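PDB 2IMH: major pilin protein fimA from Silicibacter pomeroyi, which is of unknown function but belongs to the DUF1028 family, its name as a major pilin protein leaving its biochemical role unestablished. Local coordinates for residues S6-D11 with M41-G46; Q104-S109 with G123-L128. One frame throughout, in Å; residues are numbered along the deposited sequence.

Interaction 1 (S6-D11 with M41-G46)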
loop_
_atom_site.group_PDB
_atom_site.type_symbol
_atom_site.label_atom_id
_atom_site.label_comp_id
_atom_site.label_asym_id
_atom_site.label_seq_id
_atom_site.Cartn_x
_atom_site.Cartn_y
_atom_site.Cartn_z
ATOM N N SER A 6 6.738 1.466 3.811
ATOM C CA SER A 6 5.451 1.013 3.256
ATOM C C SER A 6 4.849 -0.105 4.092
ATOM O O SER A 6 5.557 -0.847 4.780
ATOM C CB SER A 6 5.607 0.558 1.807
ATOM O OG SER A 6 6.426 -0.595 1.693
ATOM N N ILE A 7 3.531 -0.212 4.045
ATOM C CA ILE A 7 2.855 -1.260 4.785
ATOM C C ILE A 7 1.827 -1.873 3.856
ATOM O O ILE A 7 1.170 -1.145 3.126
ATOM C CB ILE A 7 2.184 -0.732 6.074
ATOM C CG1 ILE A 7 1.584 -1.887 6.878
ATOM C CG2 ILE A 7 1.181 0.410 5.788
ATOM C CD1 ILE A 7 1.419 -1.568 8.330
ATOM N N LEU A 8 1.775 -3.202 3.834
ATOM C CA LEU A 8 0.720 -3.957 3.128
ATOM C C LEU A 8 -0.107 -4.676 4.175
ATOM O O LEU A 8 0.439 -5.197 5.148
ATOM C CB LEU A 8 1.309 -4.978 2.160
ATOM C CG LEU A 8 2.363 -4.465 1.169
ATOM C CD1 LEU A 8 2.983 -5.617 0.359
ATOM C CD2 LEU A 8 1.761 -3.391 0.272
ATOM N N ALA A 9 -1.419 -4.746 3.967
ATOM C CA ALA A 9 -2.257 -5.442 4.938
ATOM C C ALA A 9 -3.516 -5.999 4.310
ATOM O O ALA A 9 -3.972 -5.506 3.284
ATOM C CB ALA A 9 -2.637 -4.501 6.092
ATOM N N HIS A 10 -4.055 -7.025 4.967
ATOM C CA HIS A 10 -5.337 -7.646 4.651
ATOM C C HIS A 10 -6.314 -7.272 5.773
ATOM O O HIS A 10 -5.925 -7.203 6.950
ATOM C CB HIS A 10 -5.104 -9.176 4.545
ATOM C CG HIS A 10 -6.339 -10.027 4.617
ATOM N ND1 HIS A 10 -7.432 -9.842 3.796
ATOM C CD2 HIS A 10 -6.597 -11.147 5.339
ATOM C CE1 HIS A 10 -8.341 -10.770 4.059
ATOM N NE2 HIS A 10 -7.855 -11.573 4.985
ATOM N N ASP A 11 -7.561 -6.990 5.404
ATOM C CA ASP A 11 -8.611 -6.693 6.374
ATOM C C ASP A 11 -9.538 -7.916 6.438
ATOM O O ASP A 11 -10.432 -8.050 5.608
ATOM C CB ASP A 11 -9.397 -5.464 5.924
ATOM C CG ASP A 11 -10.479 -5.058 6.914
ATOM O OD1 ASP A 11 -10.236 -5.127 8.126
ATOM O OD2 ASP A 11 -11.572 -4.658 6.463
HETATM N N MSE A 41 -1.124 -8.044 -2.681
HETATM C CA MSE A 41 -0.539 -6.699 -2.716
HETATM C C MSE A 41 0.970 -6.786 -2.877
HETATM O O MSE A 41 1.595 -7.758 -2.434
HETATM C CB MSE A 41 -0.819 -5.965 -1.397
HETATM C CG MSE A 41 -2.279 -5.639 -1.118
HETATM SE SE MSE A 41 -3.046 -4.262 -2.295
HETATM C CE MSE A 41 -1.713 -2.830 -1.992
ATOM N N SER A 42 1.560 -5.740 -3.455
ATOM C CA SER A 42 3.019 -5.658 -3.487
ATOM C C SER A 42 3.509 -4.234 -3.238
ATOM O O SER A 42 2.813 -3.266 -3.544
ATOM C CB SER A 42 3.572 -6.176 -4.815
ATOM O OG SER A 42 3.156 -5.380 -5.902
ATOM N N ALA A 43 4.714 -4.135 -2.674
ATOM C CA ALA A 43 5.368 -2.843 -2.459
ATOM C C ALA A 43 6.753 -3.009 -3.038
ATOM O O ALA A 43 7.537 -3.793 -2.506
ATOM C CB ALA A 43 5.450 -2.524 -0.945
ATOM N N SER A 44 7.044 -2.308 -4.132
ATOM C CA SER A 44 8.350 -2.452 -4.784
ATOM C C SER A 44 9.085 -1.125 -4.651
ATOM O O SER A 44 8.600 -0.095 -5.119
ATOM C CB SER A 44 8.166 -2.864 -6.246
ATOM O OG SER A 44 9.418 -2.947 -6.934
ATOM N N GLN A 45 10.250 -1.151 -4.003
ATOM C CA GLN A 45 10.903 0.098 -3.590
ATOM C C GLN A 45 12.417 -0.100 -3.543
ATOM O O GLN A 45 12.950 -1.023 -4.190
ATOM C CB GLN A 45 10.347 0.553 -2.224
ATOM C CG GLN A 45 10.474 -0.491 -1.126
ATOM C CD GLN A 45 9.475 -0.296 0.017
ATOM O OE1 GLN A 45 8.293 -0.051 -0.226
ATOM N NE2 GLN A 45 9.950 -0.422 1.267
ATOM N N GLY A 46 13.092 0.754 -2.778
ATOM C CA GLY A 46 14.554 0.653 -2.620
ATOM C C GLY A 46 15.309 1.690 -3.430
ATOM O O GLY A 46 14.712 2.618 -3.998
#
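Two antiparallel sheets lie face to face in this alpha/beta sandwich, and strands 6-11 and 41-45 meet where they stack. The short axes run almost antiparallel (172°) and approach to 7.5 Å, so side chains rather than backbone bonds join them. Leu8 carries the apolar part. Its CG stands anti to the carbonyl carbon, and the two methyls divide the work: CD2 lies 4.0 Å from the CB of Ala43 and equally near the CB of selenomethionine Met41, whose bent chain brings CE back toward the same methyl, while CD1 rests 3.8 Å from the carbonyl O of Met41. Helices 126-137 and 142-155 cover the outer face of strand 6-11 through Ile7 and Ala9. At the other end of the contact, Ser6 OG donates to Gln45 OE1 over 2.7 Å, arriving in the amide plane on a lone pair (119° at the oxygen). Ser6 OG sits in the crowded position between N and carbonyl carbon (chi1 65°), 3.4 Å from Ala43 CB. Gln45 NE2 turns to Gln85 OE1, with a weak bond to Ser118 O. Both ends of the buried amide are thus engaged, which fixes its rotation and gives a mostly apolar interface one directional polar link.

Interaction 2 (Q104-S109 with G123-L128)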
loop_
_atom_site.group_PDB
_atom_site.type_symbol
_atom_site.label_atom_id
_atom_site.label_comp_id
_atom_site.label_asym_id
_atom_site.label_seq_id
_atom_site.Cartn_x
_atom_site.Cartn_y
_atom_site.Cartn_z
ATOM N N GLN A 104 20.044 1.842 1.287
ATOM C CA GLN A 104 20.626 2.607 2.389
ATOM C C GLN A 104 20.106 2.172 3.755
ATOM O O GLN A 104 18.919 1.886 3.914
ATOM C CB GLN A 104 20.380 4.100 2.184
ATOM C CG GLN A 104 21.038 4.667 0.923
ATOM C CD GLN A 104 22.547 4.862 1.070
ATOM O OE1 GLN A 104 23.070 5.039 2.184
ATOM N NE2 GLN A 104 23.259 4.827 -0.063
ATOM N N ASP A 105 20.999 2.124 4.747
ATOM C CA ASP A 105 20.579 1.861 6.118
ATOM C C ASP A 105 19.807 3.053 6.685
ATOM O O ASP A 105 19.998 4.161 6.230
ATOM C CB ASP A 105 21.791 1.573 7.007
ATOM C CG ASP A 105 22.492 0.290 6.625
ATOM O OD1 ASP A 105 21.800 -0.728 6.400
ATOM O OD2 ASP A 105 23.741 0.302 6.538
ATOM N N ILE A 106 18.933 2.843 7.664
ATOM C CA ILE A 106 18.558 1.533 8.168
ATOM C C ILE A 106 17.444 0.925 7.276
ATOM O O ILE A 106 16.633 1.665 6.715
ATOM C CB ILE A 106 18.170 1.648 9.676
ATOM C CG1 ILE A 106 19.446 1.905 10.507
ATOM C CG2 ILE A 106 17.404 0.413 10.161
ATOM C CD1 ILE A 106 19.228 2.626 11.820
ATOM N N LYS A 107 17.468 -0.406 7.114
ATOM C CA LYS A 107 16.516 -1.195 6.273
ATOM C C LYS A 107 16.173 -2.444 7.140
ATOM O O LYS A 107 17.055 -2.929 7.815
ATOM C CB LYS A 107 17.157 -1.529 4.918
ATOM C CG LYS A 107 18.577 -2.160 4.990
ATOM C CD LYS A 107 19.213 -2.224 3.620
ATOM C CE LYS A 107 20.605 -2.854 3.638
ATOM N NZ LYS A 107 21.678 -1.831 3.860
ATOM N N GLY A 108 14.994 -3.075 7.127
ATOM C CA GLY A 108 14.438 -3.893 6.100
ATOM C C GLY A 108 12.957 -4.143 6.358
ATOM O O GLY A 108 12.187 -3.392 5.837
ATOM N N SER A 109 12.548 -5.151 7.156
ATOM C CA SER A 109 11.108 -5.538 7.172
ATOM C C SER A 109 10.588 -6.228 8.428
ATOM O O SER A 109 11.352 -6.837 9.182
ATOM C CB SER A 109 10.759 -6.398 5.942
ATOM O OG SER A 109 11.456 -7.640 5.949
ATOM N N GLY A 123 15.771 6.080 10.007
ATOM C CA GLY A 123 16.614 6.602 11.092
ATOM C C GLY A 123 16.863 5.609 12.215
ATOM O O GLY A 123 17.846 5.731 12.949
ATOM N N ASP A 124 15.978 4.627 12.350
ATOM C CA ASP A 124 16.017 3.656 13.451
ATOM C C ASP A 124 15.231 2.416 13.108
ATOM O O ASP A 124 14.281 2.490 12.329
ATOM C CB ASP A 124 15.390 4.266 14.713
ATOM C CG ASP A 124 16.421 4.820 15.665
ATOM O OD1 ASP A 124 17.431 4.115 15.945
ATOM O OD2 ASP A 124 16.210 5.958 16.147
ATOM N N ASN A 125 15.597 1.279 13.711
ATOM C CA ASN A 125 14.758 0.078 13.630
ATOM C C ASN A 125 13.332 0.379 13.994
ATOM O O ASN A 125 12.390 -0.125 13.362
ATOM C CB ASN A 125 15.249 -1.005 14.583
ATOM C CG ASN A 125 16.392 -1.802 14.011
ATOM O OD1 ASN A 125 16.796 -1.603 12.856
ATOM N ND2 ASN A 125 16.917 -2.724 14.812
ATOM N N SER A 126 13.178 1.229 15.001
ATOM C CA SER A 126 11.884 1.443 15.621
ATOM C C SER A 126 10.877 2.085 14.677
ATOM O O SER A 126 9.695 2.155 15.006
ATOM C CB SER A 126 12.030 2.281 16.885
ATOM O OG SER A 126 12.706 3.486 16.601
ATOM N N VAL A 127 11.339 2.568 13.518
ATOM C CA VAL A 127 10.418 3.124 12.526
ATOM C C VAL A 127 9.425 2.045 12.078
ATOM O O VAL A 127 8.209 2.267 12.111
ATOM C CB VAL A 127 11.168 3.782 11.323
ATOM C CG1 VAL A 127 10.190 4.164 10.219
ATOM C CG2 VAL A 127 11.924 5.027 11.788
ATOM N N LEU A 128 9.940 0.869 11.715
ATOM C CA LEU A 128 9.060 -0.222 11.266
ATOM C C LEU A 128 8.299 -0.858 12.423
ATOM O O LEU A 128 7.141 -1.251 12.273
ATOM C CB LEU A 128 9.839 -1.267 10.463
ATOM C CG LEU A 128 10.500 -0.711 9.195
ATOM C CD1 LEU A 128 11.312 -1.793 8.525
ATOM C CD2 LEU A 128 9.484 -0.105 8.201
#
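Lys107 NZ is gripped by three oxygens: Asp105 OD1 in a salt bridge, the carbonyl of Asn103, and, weakly, that of Ser101. The ammonium group thereby ties together the loop that leads into edge strand 108-112, the first arm of a beta hairpin with 115-120, which is followed by helix 126-137. Lys107 NZ meets Asp105 OD1 at 2.8 Å from above the carboxylate plane, 51° out of it. Between these two charged residues a cis peptide precedes Ile106, whose side chain points toward residues 123-125, which lead into helix 126-137, while that of Lys107 points away. The two branches of Ile106 reach different targets. CG1, anti to the carbonyl carbon, carries CD1 to 3.6 Å from the Gly123 carbonyl O and alongside the CA of Asp124; CG2 comes 3.4 Å from Asn125 OD1, the two side chains crossing at about a right angle. Val127 N bonds back to Asp124 O at 3.2 Å, across the bend that Ile106 rests against. Further along the segment, Leu128 is buried where the rest of the contact is largely open to solvent. Its methyl CD1 presses tightly on the strand's backbone, 3.2 Å from the carbonyl O of Gly108.

Overall arrangement
Interaction 1 is core, its centre about 4 Å from that of the chain and every touching residue buried; interaction 2 lies at the surface, its centre about 18 Å out and most of its touching residues exposed. The centres of the two contacts are about 16 Å apart and they do not touch, yet both reach the six-stranded sheet: interaction 1 at the inner strand 4-11, interaction 2 at the outermost strand 108-112. The first joins sheet to sheet and includes a polar bond between the segments. The second joins the approach to a strand to the segment leading into a helix by methyls against backbone and amide, its salt bridge lying within one segment, Asp105 with Lys107.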